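Local coordinates for flagellar biosynthesis protein flhA (Bacillus subtilis, PDB 3MIX), which takes part in exporting flagellar proteins across the cell membrane as part of the flagellar type III secretion system, the piece described being its cytosolic domain, at residues A[82-90]-A[186-197]; A[337-346]-A[360-368]. One frame throughout, in Å; residues are numbered along the deposited sequence.

Contact 1: residues A[82-90]-A[186-197]; sequences LELGLVIPV and AHELIGRQETKQ
Leu86 packs against Ala186, Leu189 and Ile190 in a small apolar contact where the loop leaving helix 69-84 meets the bend between helices 170-189 and 192-205. The Leu86 side chain forks over the bend: CD2 reaches the CB of Ala186 at 3.9 Å, while CD1 lies 4.1 Å from the CB of Ile190. Its CG stands opposite the backbone N (chi1 174°), and the branch lies over the bend. Leu84 adds its CD1, 3.9 Å from the same Ala186 CB. With an alanine in place of Leu86 both methyls go, and a gap would probably open between the loop and Ala186, Leu189 and Ile190. Farther along, Glu194 folds back at chi2 (76°) and crosses the Pro89 ring at about a right angle, its OE2 3.7 Å from Pro89 CB. At the outer end a water bridges the two segments, donating to Val87 O and to Gln197 OE1, each at 2.7 Å. Around this site, Pro89 and Leu189 both also touch Pro48 and Ile49, and Ile190 rests on Ala228 of helix 220-232. Apolar packing of Leu86 thus dominates; the buried Glu194 lays its chain against Val87 O and Pro89, and one water supplies a polar link.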
# COMPACT_ATOMS: atom_id res chain seq x y z
N LEU A 82 -0.72 10.22 9.24
CA LEU A 82 -0.07 9.89 10.51
C LEU A 82 0.26 8.41 10.57
O LEU A 82 1.28 8.03 11.14
CB LEU A 82 -0.92 10.29 11.74
CG LEU A 82 -1.20 11.80 11.91
CD1 LEU A 82 -2.29 12.07 12.95
CD2 LEU A 82 0.08 12.59 12.27
N GLU A 83 -0.59 7.58 9.98
CA GLU A 83 -0.32 6.14 10.02
C GLU A 83 0.67 5.70 8.93
O GLU A 83 1.48 4.81 9.18
CB GLU A 83 -1.61 5.38 9.86
CG GLU A 83 -1.46 3.89 9.93
CD GLU A 83 -2.78 3.21 9.63
OE1 GLU A 83 -3.84 3.86 9.79
OE2 GLU A 83 -2.76 2.01 9.26
N LEU A 84 0.61 6.32 7.74
CA LEU A 84 1.38 5.83 6.61
C LEU A 84 2.56 6.74 6.25
O LEU A 84 3.55 6.26 5.68
CB LEU A 84 0.48 5.61 5.35
CG LEU A 84 -0.67 4.60 5.41
CD1 LEU A 84 -1.37 4.54 4.05
CD2 LEU A 84 -0.22 3.22 5.83
N GLY A 85 2.44 8.03 6.59
CA GLY A 85 3.38 9.04 6.16
C GLY A 85 3.05 9.55 4.76
O GLY A 85 3.78 10.37 4.22
N LEU A 86 1.95 9.05 4.19
CA LEU A 86 1.43 9.48 2.88
C LEU A 86 0.26 10.47 3.08
O LEU A 86 -0.70 10.18 3.79
CB LEU A 86 0.94 8.27 2.07
CG LEU A 86 0.23 8.55 0.73
CD1 LEU A 86 1.17 9.06 -0.36
CD2 LEU A 86 -0.58 7.37 0.23
N VAL A 87 0.38 11.62 2.45
CA VAL A 87 -0.64 12.60 2.37
C VAL A 87 -1.35 12.43 1.03
O VAL A 87 -0.80 12.80 -0.02
CB VAL A 87 -0.08 14.02 2.38
CG1 VAL A 87 -1.23 15.00 2.37
CG2 VAL A 87 0.78 14.27 3.61
N ILE A 88 -2.58 11.93 1.08
CA ILE A 88 -3.34 11.70 -0.13
C ILE A 88 -3.70 13.02 -0.79
O ILE A 88 -3.93 14.04 -0.10
CB ILE A 88 -4.59 10.82 0.11
CG1 ILE A 88 -5.60 11.54 1.00
CG2 ILE A 88 -4.18 9.44 0.67
CD1 ILE A 88 -7.01 10.91 0.98
N PRO A 89 -3.71 13.01 -2.12
CA PRO A 89 -4.09 14.20 -2.87
C PRO A 89 -5.59 14.45 -2.79
O PRO A 89 -6.35 13.66 -2.19
CB PRO A 89 -3.67 13.85 -4.31
CG PRO A 89 -3.81 12.29 -4.35
CD PRO A 89 -3.38 11.85 -2.97
N VAL A 90 -5.98 15.58 -3.35
CA VAL A 90 -7.36 15.98 -3.56
C VAL A 90 -8.17 14.82 -4.14
O VAL A 90 -7.73 14.17 -5.10
CB VAL A 90 -7.37 17.21 -4.52
CG1 VAL A 90 -8.78 17.56 -5.01
CG2 VAL A 90 -6.79 18.39 -3.80
N ALA A 186 -1.94 2.42 -1.55
CA ALA A 186 -1.11 3.58 -1.15
C ALA A 186 0.14 3.72 -1.97
O ALA A 186 0.60 4.83 -2.26
CB ALA A 186 -0.73 3.50 0.37
N HIS A 187 0.71 2.58 -2.36
CA HIS A 187 1.95 2.57 -3.09
C HIS A 187 1.76 3.13 -4.50
O HIS A 187 2.72 3.61 -5.10
CB HIS A 187 2.51 1.14 -3.15
CG HIS A 187 1.63 0.17 -3.88
ND1 HIS A 187 0.56 -0.47 -3.29
CD2 HIS A 187 1.69 -0.30 -5.15
CE1 HIS A 187 -0.00 -1.29 -4.16
NE2 HIS A 187 0.65 -1.18 -5.30
N GLU A 188 0.52 3.08 -5.00
CA GLU A 188 0.17 3.69 -6.28
C GLU A 188 0.01 5.19 -6.18
O GLU A 188 -0.02 5.86 -7.19
CB GLU A 188 -1.14 3.10 -6.83
CG GLU A 188 -1.01 1.70 -7.43
CD GLU A 188 -2.36 1.08 -7.67
OE1 GLU A 188 -3.27 1.79 -8.15
OE2 GLU A 188 -2.54 -0.13 -7.36
N LEU A 189 -0.13 5.72 -4.95
CA LEU A 189 -0.42 7.15 -4.74
C LEU A 189 0.77 8.01 -4.28
O LEU A 189 0.68 9.23 -4.23
CB LEU A 189 -1.59 7.32 -3.75
CG LEU A 189 -2.99 6.94 -4.25
CD1 LEU A 189 -3.97 6.72 -3.04
CD2 LEU A 189 -3.55 8.00 -5.19
N ILE A 190 1.89 7.38 -3.93
CA ILE A 190 3.10 8.15 -3.64
C ILE A 190 3.75 8.57 -4.98
O ILE A 190 4.79 8.03 -5.38
CB ILE A 190 4.06 7.39 -2.66
CG1 ILE A 190 5.32 8.20 -2.32
CG2 ILE A 190 4.49 6.06 -3.26
CD1 ILE A 190 5.13 9.31 -1.35
N GLY A 191 3.12 9.50 -5.69
CA GLY A 191 3.67 10.03 -6.92
C GLY A 191 4.79 11.03 -6.70
O GLY A 191 5.26 11.23 -5.57
N ARG A 192 5.19 11.70 -7.79
CA ARG A 192 6.31 12.63 -7.73
C ARG A 192 5.95 13.83 -6.91
O ARG A 192 6.77 14.33 -6.12
CB ARG A 192 6.73 13.08 -9.13
CG ARG A 192 8.09 13.82 -9.13
CD ARG A 192 8.40 14.41 -10.52
NE ARG A 192 9.65 15.16 -10.50
CZ ARG A 192 10.87 14.60 -10.55
NH1 ARG A 192 11.02 13.27 -10.62
NH2 ARG A 192 11.94 15.37 -10.52
N GLN A 193 4.72 14.29 -7.08
CA GLN A 193 4.24 15.42 -6.31
C GLN A 193 4.33 15.15 -4.80
O GLN A 193 4.81 16.00 -4.05
CB GLN A 193 2.80 15.81 -6.76
CG GLN A 193 2.77 16.53 -8.17
CD GLN A 193 1.41 17.13 -8.57
OE1 GLN A 193 0.36 16.77 -8.03
NE2 GLN A 193 1.44 18.09 -9.49
N GLU A 194 3.87 13.98 -4.35
CA GLU A 194 3.90 13.64 -2.92
C GLU A 194 5.35 13.42 -2.45
O GLU A 194 5.72 13.83 -1.36
CB GLU A 194 3.09 12.37 -2.66
CG GLU A 194 1.58 12.53 -2.83
CD GLU A 194 1.13 12.57 -4.31
OE1 GLU A 194 1.92 12.28 -5.27
OE2 GLU A 194 -0.05 12.89 -4.50
N THR A 195 6.17 12.80 -3.28
CA THR A 195 7.57 12.62 -2.94
C THR A 195 8.27 13.96 -2.72
O THR A 195 8.97 14.15 -1.71
CB THR A 195 8.25 11.77 -4.00
OG1 THR A 195 7.53 10.54 -4.06
CG2 THR A 195 9.72 11.49 -3.65
N LYS A 196 8.04 14.90 -3.64
CA LYS A 196 8.61 16.23 -3.51
C LYS A 196 8.13 16.98 -2.27
O LYS A 196 8.89 17.72 -1.64
CB LYS A 196 8.33 17.08 -4.75
CG LYS A 196 9.18 16.65 -5.97
CD LYS A 196 8.71 17.32 -7.26
CE LYS A 196 8.94 18.84 -7.21
NZ LYS A 196 10.37 19.16 -6.78
N GLN A 197 6.86 16.82 -1.94
CA GLN A 197 6.32 17.46 -0.76
C GLN A 197 7.08 16.96 0.49
O GLN A 197 7.46 17.76 1.35
CB GLN A 197 4.81 17.19 -0.71
CG GLN A 197 4.13 17.49 0.59
CD GLN A 197 2.61 17.27 0.50
OE1 GLN A 197 2.14 16.25 -0.04
NE2 GLN A 197 1.84 18.23 1.02
O HOH W 1 -0.26 15.31 -0.91

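Contact 2: residues A[337-346]-A[360-368]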
# COMPACT_ATOMS: atom_id res chain seq x y z
N ALA A 337 -0.69 -14.17 10.13
CA ALA A 337 0.36 -15.00 9.52
C ALA A 337 1.53 -14.16 8.99
O ALA A 337 1.35 -13.30 8.12
CB ALA A 337 -0.23 -15.88 8.42
N ILE A 338 2.72 -14.41 9.53
CA ILE A 338 3.96 -13.74 9.13
C ILE A 338 4.96 -14.79 8.66
O ILE A 338 4.91 -15.92 9.12
CB ILE A 338 4.55 -12.88 10.28
CG1 ILE A 338 3.72 -11.61 10.50
CG2 ILE A 338 6.01 -12.49 10.03
CD1 ILE A 338 3.00 -11.56 11.82
N LEU A 339 5.87 -14.42 7.76
CA LEU A 339 6.92 -15.32 7.26
C LEU A 339 8.33 -14.74 7.43
O LEU A 339 8.61 -13.65 6.93
CB LEU A 339 6.65 -15.67 5.79
CG LEU A 339 7.58 -16.67 5.09
CD1 LEU A 339 7.46 -18.08 5.71
CD2 LEU A 339 7.28 -16.73 3.60
N LEU A 340 9.20 -15.46 8.13
CA LEU A 340 10.60 -15.05 8.28
C LEU A 340 11.52 -15.82 7.35
O LEU A 340 11.29 -17.00 7.09
CB LEU A 340 11.10 -15.26 9.71
CG LEU A 340 11.06 -14.13 10.75
CD1 LEU A 340 11.70 -14.63 12.04
CD2 LEU A 340 11.76 -12.85 10.28
N CYS A 341 12.55 -15.15 6.85
CA CYS A 341 13.56 -15.77 6.01
C CYS A 341 14.83 -14.93 6.09
O CYS A 341 14.83 -13.88 6.74
CB CYS A 341 13.09 -15.92 4.56
SG CYS A 341 12.67 -14.37 3.73
N SER A 342 15.89 -15.41 5.46
CA SER A 342 17.18 -14.72 5.53
C SER A 342 17.15 -13.51 4.61
O SER A 342 16.45 -13.54 3.60
CB SER A 342 18.34 -15.65 5.19
OG SER A 342 18.31 -16.04 3.83
N PRO A 343 17.92 -12.45 4.96
CA PRO A 343 17.97 -11.19 4.20
C PRO A 343 18.19 -11.30 2.68
O PRO A 343 17.45 -10.66 1.93
CB PRO A 343 19.11 -10.41 4.87
CG PRO A 343 19.22 -10.98 6.24
CD PRO A 343 18.67 -12.37 6.23
N PRO A 344 19.19 -12.09 2.21
CA PRO A 344 19.43 -12.09 0.75
C PRO A 344 18.32 -12.74 -0.09
O PRO A 344 18.32 -12.62 -1.32
CB PRO A 344 20.74 -12.89 0.61
CG PRO A 344 20.79 -13.76 1.81
CD PRO A 344 20.19 -12.93 2.91
N VAL A 345 17.39 -13.40 0.59
CA VAL A 345 16.32 -14.16 -0.06
C VAL A 345 14.96 -13.45 0.05
O VAL A 345 14.06 -13.65 -0.77
CB VAL A 345 16.23 -15.58 0.55
CG1 VAL A 345 15.32 -16.46 -0.26
CG2 VAL A 345 17.61 -16.21 0.63
N ARG A 346 14.84 -12.61 1.07
CA ARG A 346 13.59 -11.95 1.47
C ARG A 346 12.82 -11.26 0.34
O ARG A 346 11.63 -11.52 0.14
CB ARG A 346 13.91 -10.93 2.55
CG ARG A 346 12.71 -10.40 3.22
CD ARG A 346 12.74 -8.89 3.15
NE ARG A 346 11.37 -8.45 3.13
CZ ARG A 346 10.75 -7.85 2.12
NH1 ARG A 346 9.49 -7.56 2.29
NH2 ARG A 346 11.37 -7.51 1.00
N LEU A 360 0.66 -11.25 2.74
CA LEU A 360 1.43 -12.03 3.70
C LEU A 360 2.75 -11.30 3.98
O LEU A 360 3.62 -11.22 3.10
CB LEU A 360 1.71 -13.44 3.18
CG LEU A 360 2.47 -14.35 4.14
CD1 LEU A 360 1.56 -14.84 5.26
CD2 LEU A 360 3.09 -15.54 3.42
N PRO A 361 2.92 -10.77 5.20
CA PRO A 361 4.16 -10.07 5.50
C PRO A 361 5.34 -11.03 5.46
O PRO A 361 5.34 -12.07 6.14
CB PRO A 361 3.94 -9.53 6.92
CG PRO A 361 2.46 -9.56 7.12
CD PRO A 361 1.99 -10.74 6.35
N VAL A 362 6.32 -10.69 4.63
CA VAL A 362 7.55 -11.46 4.51
C VAL A 362 8.67 -10.63 5.12
O VAL A 362 9.05 -9.59 4.58
CB VAL A 362 7.85 -11.84 3.05
CG1 VAL A 362 9.12 -12.67 2.94
CG2 VAL A 362 6.68 -12.59 2.47
N LEU A 363 9.17 -11.08 6.26
CA LEU A 363 10.19 -10.34 6.99
C LEU A 363 11.54 -11.01 6.88
O LEU A 363 11.61 -12.20 6.58
CB LEU A 363 9.79 -10.18 8.46
CG LEU A 363 8.47 -9.48 8.78
CD1 LEU A 363 8.35 -9.31 10.29
CD2 LEU A 363 8.33 -8.12 8.04
N SER A 364 12.60 -10.25 7.10
CA SER A 364 13.91 -10.84 7.30
C SER A 364 14.32 -10.74 8.79
O SER A 364 13.82 -9.89 9.53
CB SER A 364 14.94 -10.21 6.36
OG SER A 364 15.61 -9.12 6.96
N TYR A 365 15.22 -11.63 9.21
CA TYR A 365 15.66 -11.69 10.61
C TYR A 365 16.21 -10.37 11.09
O TYR A 365 16.04 -10.00 12.25
CB TYR A 365 16.71 -12.79 10.82
CG TYR A 365 16.33 -14.14 10.26
CD1 TYR A 365 15.20 -14.82 10.72
CD2 TYR A 365 17.10 -14.74 9.27
CE1 TYR A 365 14.84 -16.07 10.20
CE2 TYR A 365 16.76 -15.99 8.75
CZ TYR A 365 15.62 -16.64 9.21
OH TYR A 365 15.27 -17.88 8.69
N ASN A 366 16.88 -9.65 10.19
CA ASN A 366 17.49 -8.36 10.49
C ASN A 366 16.51 -7.17 10.55
O ASN A 366 16.94 -6.01 10.69
CB ASN A 366 18.61 -8.06 9.49
CG ASN A 366 19.86 -8.89 9.73
OD1 ASN A 366 20.86 -8.73 9.02
ND2 ASN A 366 19.83 -9.79 10.72
N GLU A 367 15.22 -7.47 10.41
CA GLU A 367 14.18 -6.44 10.50
C GLU A 367 13.45 -6.59 11.82
O GLU A 367 12.69 -5.72 12.23
CB GLU A 367 13.21 -6.53 9.30
CG GLU A 367 13.92 -6.41 7.94
CD GLU A 367 13.02 -6.67 6.75
OE1 GLU A 367 11.93 -7.26 6.93
OE2 GLU A 367 13.39 -6.27 5.63
N LEU A 368 13.68 -7.72 12.49
CA LEU A 368 13.28 -7.90 13.87
C LEU A 368 14.42 -7.54 14.80
O LEU A 368 15.54 -7.99 14.62
CB LEU A 368 12.82 -9.33 14.13
CG LEU A 368 11.58 -9.80 13.37
CD1 LEU A 368 11.30 -11.26 13.69
CD2 LEU A 368 10.35 -8.93 13.67
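Leu339 lies beside Val362 and Leu340 beside Leu363 in a parallel pair of strands, 339-341 and 362-364, joined through helix 343-353 as a beta-alpha-beta unit. Leu363 N donates to Leu339 O at 2.7 Å, flanked by bonds from Leu339 N to Pro361 O and from Cys341 N to Leu363 O; a weak bond from Tyr365 N to Cys341 O follows as the pairing runs out.

Packing is dense on the face bearing Leu340 and Leu363. There Leu340 CD2 sits 3.8 Å from Leu363 CB, and its CD1 meets CD1 of Leu368 tip to tip. Ile338 extends this layer, crossing the Pro361 ring at about a right angle and setting CG2 against Leu363 CD1. The other face carries Leu339, Val362 and Cys341, whose SG is 4.0 Å from Val362 CG1.

The Tyr365 end faces solvent, yet the exposed ring still lies closely on Cys341. With chi1 at -50°, it folds back across the end of strand 339-341: Cys341 O stands 3.4 Å above one face, offset toward the rim, while Leu340 CD1 comes to the ring edge. Looser is Asn366, also exposed, which only brushes Pro343.

Arg346 bends at chi2 (-126°) to send NE to Val362 O, 3.0 Å away and above the carbonyl plane. Glu367 OE1 accepts from Ser364 N, approached from above the carboxylate plane, and its charge meets Arg346 only at long range. Stronger partners lie outside: Glu262 and, less certainly, Glu233 for Arg346, and Arg265 for Glu367.

Strand 283-288 flanks the pair, with Val286 bonded to the backbones of Ile338 and Leu340. Phe276 of helix 269-276 covers Ile338, Pro361 and Leu363, and on the other face Val349 of helix 343-353 packs on Leu339 and Val362.

Followed from the N terminus, the chain first leaves helix 69-84 into the loop of contact 1, then makes strands 92-95, 103-108 and 111-117 and helix 170-189, whose last turn opens segment 186-197 and closes a long loop; its closest ends are 96 residues apart. Several helices and strand 283-288 come next. Contact 2 then closes a much shorter loop, its segments 14 residues apart, through helix 343-353. The two are in series, neither nested nor crossed, with centres 26 Å apart and nearest atoms about 12 Å apart. Contact 1 ties the end of helix 69-84 to the helical middle of the chain, while contact 2 joins neighbouring strands near the C-terminal end.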